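Local coordinates for ActII protein (Streptomyces coelicolor, PDB 2OPT), which probably represses transcription as a TetR-family DNA-binding regulator and binds actinorhodin and its biosynthetic precursor (S)-DNPA, at residues A[22-34]-A[43-55]. Residues are numbered along the deposited sequence; the frame is centred on the assembly and turned at random.
Sequences EGLDALSMRRLAQ and LYAHVGNRDELLD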
loop_
_atom_site.group_PDB
_atom_site.type_symbol
_atom_site.label_atom_id
_atom_site.label_comp_id
_atom_site.label_asym_id
_atom_site.label_seq_id
_atom_site.Cartn_x
_atom_site.Cartn_y
_atom_site.Cartn_z
ATOM N N GLU A 22 4.533 -15.276 17.949
ATOM C CA GLU A 22 4.218 -16.417 17.112
ATOM C C GLU A 22 3.481 -16.075 15.800
ATOM O O GLU A 22 3.320 -16.928 14.913
ATOM C CB GLU A 22 3.450 -17.464 17.931
ATOM C CG GLU A 22 4.257 -18.070 19.082
ATOM C CD GLU A 22 3.419 -19.021 19.894
ATOM O OE1 GLU A 22 2.605 -19.737 19.291
ATOM O OE2 GLU A 22 3.547 -19.033 21.129
ATOM N N GLY A 23 3.080 -14.834 15.654
ATOM C CA GLY A 23 2.534 -14.414 14.384
ATOM C C GLY A 23 1.040 -14.618 14.350
ATOM O O GLY A 23 0.469 -15.286 15.206
ATOM N N LEU A 24 0.419 -14.008 13.368
ATOM C CA LEU A 24 -1.006 -13.973 13.232
ATOM C C LEU A 24 -1.679 -15.344 13.087
ATOM O O LEU A 24 -2.849 -15.508 13.466
ATOM C CB LEU A 24 -1.354 -13.092 12.011
ATOM C CG LEU A 24 -2.810 -12.736 11.701
ATOM C CD1 LEU A 24 -3.556 -12.059 12.844
ATOM C CD2 LEU A 24 -2.852 -11.870 10.495
ATOM N N ASP A 25 -1.005 -16.326 12.500
ATOM C CA ASP A 25 -1.738 -17.573 12.243
ATOM C C ASP A 25 -1.894 -18.390 13.533
ATOM O O ASP A 25 -2.894 -19.078 13.717
ATOM C CB ASP A 25 -1.131 -18.382 11.093
ATOM C CG ASP A 25 -1.301 -17.703 9.728
ATOM O OD1 ASP A 25 -2.198 -16.866 9.522
ATOM O OD2 ASP A 25 -0.506 -18.012 8.829
ATOM N N ALA A 26 -0.932 -18.237 14.439
ATOM C CA ALA A 26 -0.929 -18.846 15.767
ATOM C C ALA A 26 -2.012 -18.295 16.669
ATOM O O ALA A 26 -2.340 -18.910 17.690
ATOM C CB ALA A 26 0.418 -18.636 16.418
ATOM N N LEU A 27 -2.561 -17.121 16.308
ATOM C CA LEU A 27 -3.563 -16.471 17.149
ATOM C C LEU A 27 -4.969 -16.895 16.745
ATOM O O LEU A 27 -5.584 -16.239 15.907
ATOM C CB LEU A 27 -3.410 -14.943 17.118
ATOM C CG LEU A 27 -4.415 -14.140 17.968
ATOM C CD1 LEU A 27 -4.345 -14.529 19.409
ATOM C CD2 LEU A 27 -4.155 -12.635 17.797
ATOM N N SER A 28 -5.457 -17.996 17.337
ATOM C CA SER A 28 -6.816 -18.484 17.141
ATOM C C SER A 28 -7.536 -18.232 18.439
ATOM O O SER A 28 -6.898 -18.063 19.474
ATOM C CB SER A 28 -6.816 -19.987 16.841
ATOM O OG SER A 28 -6.306 -20.689 17.947
ATOM N N MET A 29 -8.860 -18.223 18.412
ATOM C CA MET A 29 -9.638 -18.039 19.685
ATOM C C MET A 29 -9.368 -19.179 20.681
ATOM O O MET A 29 -9.268 -18.978 21.914
ATOM C CB MET A 29 -11.134 -17.919 19.358
ATOM C CG MET A 29 -11.449 -16.636 18.586
ATOM S SD MET A 29 -10.594 -15.136 19.179
ATOM C CE MET A 29 -11.684 -14.623 20.499
ATOM N N ARG A 30 -9.194 -20.365 20.139
ATOM C CA ARG A 30 -8.884 -21.511 20.966
ATOM C C ARG A 30 -7.540 -21.367 21.681
ATOM O O ARG A 30 -7.448 -21.665 22.883
ATOM C CB ARG A 30 -8.935 -22.785 20.138
ATOM C CG ARG A 30 -8.918 -24.039 20.954
ATOM C CD ARG A 30 -9.325 -25.223 20.081
ATOM N NE ARG A 30 -10.750 -25.159 19.715
ATOM C CZ ARG A 30 -11.743 -25.625 20.467
ATOM N NH1 ARG A 30 -13.002 -25.515 20.033
ATOM N NH2 ARG A 30 -11.481 -26.198 21.648
ATOM N N ARG A 31 -6.514 -20.914 20.956
ATOM C CA ARG A 31 -5.197 -20.717 21.542
ATOM C C ARG A 31 -5.297 -19.653 22.619
ATOM O O ARG A 31 -4.693 -19.762 23.693
ATOM C CB ARG A 31 -4.209 -20.257 20.466
ATOM C CG ARG A 31 -2.816 -19.796 21.041
ATOM C CD ARG A 31 -2.162 -20.868 21.904
ATOM N NE ARG A 31 -0.947 -20.404 22.585
ATOM C CZ ARG A 31 0.200 -20.188 21.962
ATOM N NH1 ARG A 31 0.296 -20.368 20.624
ATOM N NH2 ARG A 31 1.239 -19.781 22.668
ATOM N N LEU A 32 -6.080 -18.613 22.326
ATOM C CA LEU A 32 -6.239 -17.489 23.225
ATOM C C LEU A 32 -6.935 -17.934 24.499
ATOM O O LEU A 32 -6.474 -17.632 25.612
ATOM C CB LEU A 32 -6.971 -16.318 22.506
ATOM C CG LEU A 32 -7.204 -15.019 23.286
ATOM C CD1 LEU A 32 -5.904 -14.433 24.002
ATOM C CD2 LEU A 32 -7.870 -14.001 22.415
ATOM N N ALA A 33 -7.985 -18.739 24.364
ATOM C CA ALA A 33 -8.669 -19.252 25.549
ATOM C C ALA A 33 -7.761 -20.152 26.384
ATOM O O ALA A 33 -7.785 -20.114 27.625
ATOM C CB ALA A 33 -9.921 -19.977 25.144
ATOM N N GLN A 34 -6.977 -20.989 25.714
ATOM C CA GLN A 34 -5.977 -21.835 26.358
ATOM C C GLN A 34 -4.983 -21.003 27.164
ATOM O O GLN A 34 -4.696 -21.285 28.334
ATOM C CB GLN A 34 -5.241 -22.582 25.266
ATOM C CG GLN A 34 -4.040 -23.374 25.757
ATOM C CD GLN A 34 -3.304 -24.148 24.636
ATOM O OE1 GLN A 34 -3.746 -25.225 24.238
ATOM N NE2 GLN A 34 -2.152 -23.639 24.195
ATOM N N LEU A 43 -14.746 -15.703 27.070
ATOM C CA LEU A 43 -13.917 -15.069 26.037
ATOM C C LEU A 43 -14.808 -14.404 24.998
ATOM O O LEU A 43 -14.636 -13.238 24.651
ATOM C CB LEU A 43 -12.997 -16.099 25.360
ATOM C CG LEU A 43 -12.095 -15.619 24.234
ATOM C CD1 LEU A 43 -11.128 -14.582 24.731
ATOM C CD2 LEU A 43 -11.324 -16.771 23.613
ATOM N N TYR A 44 -15.796 -15.127 24.516
ATOM C CA TYR A 44 -16.640 -14.545 23.510
ATOM C C TYR A 44 -17.541 -13.383 24.041
ATOM O O TYR A 44 -17.762 -12.400 23.329
ATOM C CB TYR A 44 -17.499 -15.609 22.828
ATOM C CG TYR A 44 -18.325 -14.998 21.740
ATOM C CD1 TYR A 44 -19.493 -14.307 22.055
ATOM C CD2 TYR A 44 -17.940 -15.082 20.385
ATOM C CE1 TYR A 44 -20.298 -13.726 21.063
ATOM C CE2 TYR A 44 -18.743 -14.486 19.373
ATOM C CZ TYR A 44 -19.907 -13.797 19.744
ATOM O OH TYR A 44 -20.750 -13.178 18.829
ATOM N N ALA A 45 -18.079 -13.499 25.258
ATOM C CA ALA A 45 -18.799 -12.364 25.893
ATOM C C ALA A 45 -17.982 -11.052 25.826
ATOM O O ALA A 45 -18.538 -9.975 25.626
ATOM C CB ALA A 45 -19.114 -12.687 27.325
ATOM N N HIS A 46 -16.660 -11.166 25.967
ATOM C CA HIS A 46 -15.755 -10.020 26.091
ATOM C C HIS A 46 -15.199 -9.482 24.801
ATOM O O HIS A 46 -14.985 -8.244 24.683
ATOM C CB HIS A 46 -14.560 -10.340 27.004
ATOM C CG HIS A 46 -14.848 -10.135 28.458
ATOM N ND1 HIS A 46 -15.222 -11.164 29.295
ATOM C CD2 HIS A 46 -14.898 -9.010 29.198
ATOM C CE1 HIS A 46 -15.489 -10.676 30.494
ATOM N NE2 HIS A 46 -15.287 -9.375 30.460
ATOM N N VAL A 47 -14.890 -10.361 23.847
ATOM C CA VAL A 47 -14.201 -9.854 22.660
ATOM C C VAL A 47 -14.770 -10.276 21.352
ATOM O O VAL A 47 -14.256 -9.787 20.322
ATOM C CB VAL A 47 -12.665 -10.096 22.598
ATOM C CG1 VAL A 47 -11.933 -9.435 23.800
ATOM C CG2 VAL A 47 -12.333 -11.571 22.480
ATOM N N GLY A 48 -15.817 -11.109 21.353
ATOM C CA GLY A 48 -16.469 -11.504 20.091
ATOM C C GLY A 48 -15.657 -12.550 19.348
ATOM O O GLY A 48 -14.903 -13.292 19.971
ATOM N N ASN A 49 -15.810 -12.604 18.020
ATOM C CA ASN A 49 -15.097 -13.549 17.153
ATOM C C ASN A 49 -13.674 -13.114 16.849
ATOM O O ASN A 49 -13.181 -12.117 17.398
ATOM C CB ASN A 49 -15.894 -13.783 15.862
ATOM C CG ASN A 49 -16.021 -12.545 15.030
ATOM O OD1 ASN A 49 -15.112 -11.734 14.958
ATOM N ND2 ASN A 49 -17.163 -12.381 14.397
ATOM N N ARG A 50 -12.970 -13.877 16.010
ATOM C CA ARG A 50 -11.542 -13.602 15.802
ATOM C C ARG A 50 -11.377 -12.258 15.123
ATOM O O ARG A 50 -10.494 -11.493 15.452
ATOM C CB ARG A 50 -10.883 -14.691 14.946
ATOM C CG ARG A 50 -9.378 -14.565 14.907
ATOM C CD ARG A 50 -8.805 -15.717 14.126
ATOM N NE ARG A 50 -7.348 -15.626 14.053
ATOM C CZ ARG A 50 -6.700 -15.206 12.974
ATOM N NH1 ARG A 50 -7.358 -14.807 11.875
ATOM N NH2 ARG A 50 -5.405 -15.179 13.003
ATOM N N ASP A 51 -12.268 -11.938 14.197
ATOM C CA ASP A 51 -12.163 -10.643 13.542
ATOM C C ASP A 51 -12.332 -9.461 14.474
ATOM O O ASP A 51 -11.675 -8.450 14.320
ATOM C CB ASP A 51 -13.163 -10.592 12.389
ATOM C CG ASP A 51 -12.734 -11.509 11.242
ATOM O OD1 ASP A 51 -11.495 -11.786 11.130
ATOM O OD2 ASP A 51 -13.610 -11.917 10.436
ATOM N N GLU A 52 -13.210 -9.563 15.440
ATOM C CA GLU A 52 -13.433 -8.468 16.384
ATOM C C GLU A 52 -12.247 -8.364 17.303
ATOM O O GLU A 52 -11.864 -7.288 17.716
ATOM C CB GLU A 52 -14.670 -8.788 17.179
ATOM C CG GLU A 52 -15.886 -8.724 16.165
ATOM C CD GLU A 52 -17.210 -9.350 16.630
ATOM O OE1 GLU A 52 -17.208 -10.298 17.435
ATOM O OE2 GLU A 52 -18.290 -8.917 16.122
ATOM N N LEU A 53 -11.697 -9.509 17.647
ATOM C CA LEU A 53 -10.502 -9.552 18.517
ATOM C C LEU A 53 -9.362 -8.782 17.859
ATOM O O LEU A 53 -8.681 -7.976 18.495
ATOM C CB LEU A 53 -10.145 -11.011 18.740
ATOM C CG LEU A 53 -8.917 -11.303 19.643
ATOM C CD1 LEU A 53 -7.728 -11.173 18.781
ATOM C CD2 LEU A 53 -8.845 -10.397 20.899
ATOM N N LEU A 54 -9.095 -9.082 16.599
ATOM C CA LEU A 54 -8.049 -8.417 15.850
ATOM C C LEU A 54 -8.285 -6.894 15.767
ATOM O O LEU A 54 -7.333 -6.137 15.800
ATOM C CB LEU A 54 -7.926 -9.046 14.449
ATOM C CG LEU A 54 -7.326 -10.465 14.450
ATOM C CD1 LEU A 54 -7.267 -10.966 13.023
ATOM C CD2 LEU A 54 -5.931 -10.493 15.123
ATOM N N ASP A 55 -9.542 -6.443 15.650
ATOM C CA ASP A 55 -9.854 -4.995 15.659
ATOM C C ASP A 55 -9.326 -4.438 16.969
ATOM O O ASP A 55 -8.819 -3.304 17.035
ATOM C CB ASP A 55 -11.378 -4.755 15.636
ATOM C CG ASP A 55 -12.034 -5.030 14.262
ATOM O OD1 ASP A 55 -11.351 -4.959 13.237
ATOM O OD2 ASP A 55 -13.287 -5.215 14.203
HETATM O O HOH W 1 -4.253 -15.627 9.784
#
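Leu-27 O is gripped by two nitrogens of Arg-50: NE donates at 2.6 Å with an N-H...O angle of 164°, and NH2 adds a weak bond at 3.1 Å. Leu-27 O lies 1° out of the guanidinium plane, so the group meets this carbonyl with its edge. Within the TetR-type DNA-binding domain this bond ties the turn before helix 29-36, the first helix of the predicted helix-turn-helix, to the start of helix 50-61. Arg-50 reaches that turn because its chain is extended from CG to NE, with CG anti to the backbone N (chi1 -170°). Leu-54 CD1 lies 4.0 Å above the guanidinium plane, offset toward its rim, which may further limit the group's rotation. Further along helix 50-61, Leu-53 CD1 meets Leu-27 CD2 tip to tip, while Leu-54 CD2 packs 3.6 Å from Leu-24 CD1.

Met-29 is a knob in a hole formed by Leu-43, Val-47, Arg-50 and Leu-53. Its chain bends at chi2 and chi3, bringing SD over Arg-50 CA. Leu-32 CD2 bridges Leu-43 and Leu-53, and helix 8-22 covers this apolar centre through Ile-11 and Thr-14. Asn-49 and Glu-52 form a capping box at the start of helix 50-61. Beside it, Met-29 CE ends 3.7 Å from Val-47 CG2 and 3.5 Å from Gly-48 O.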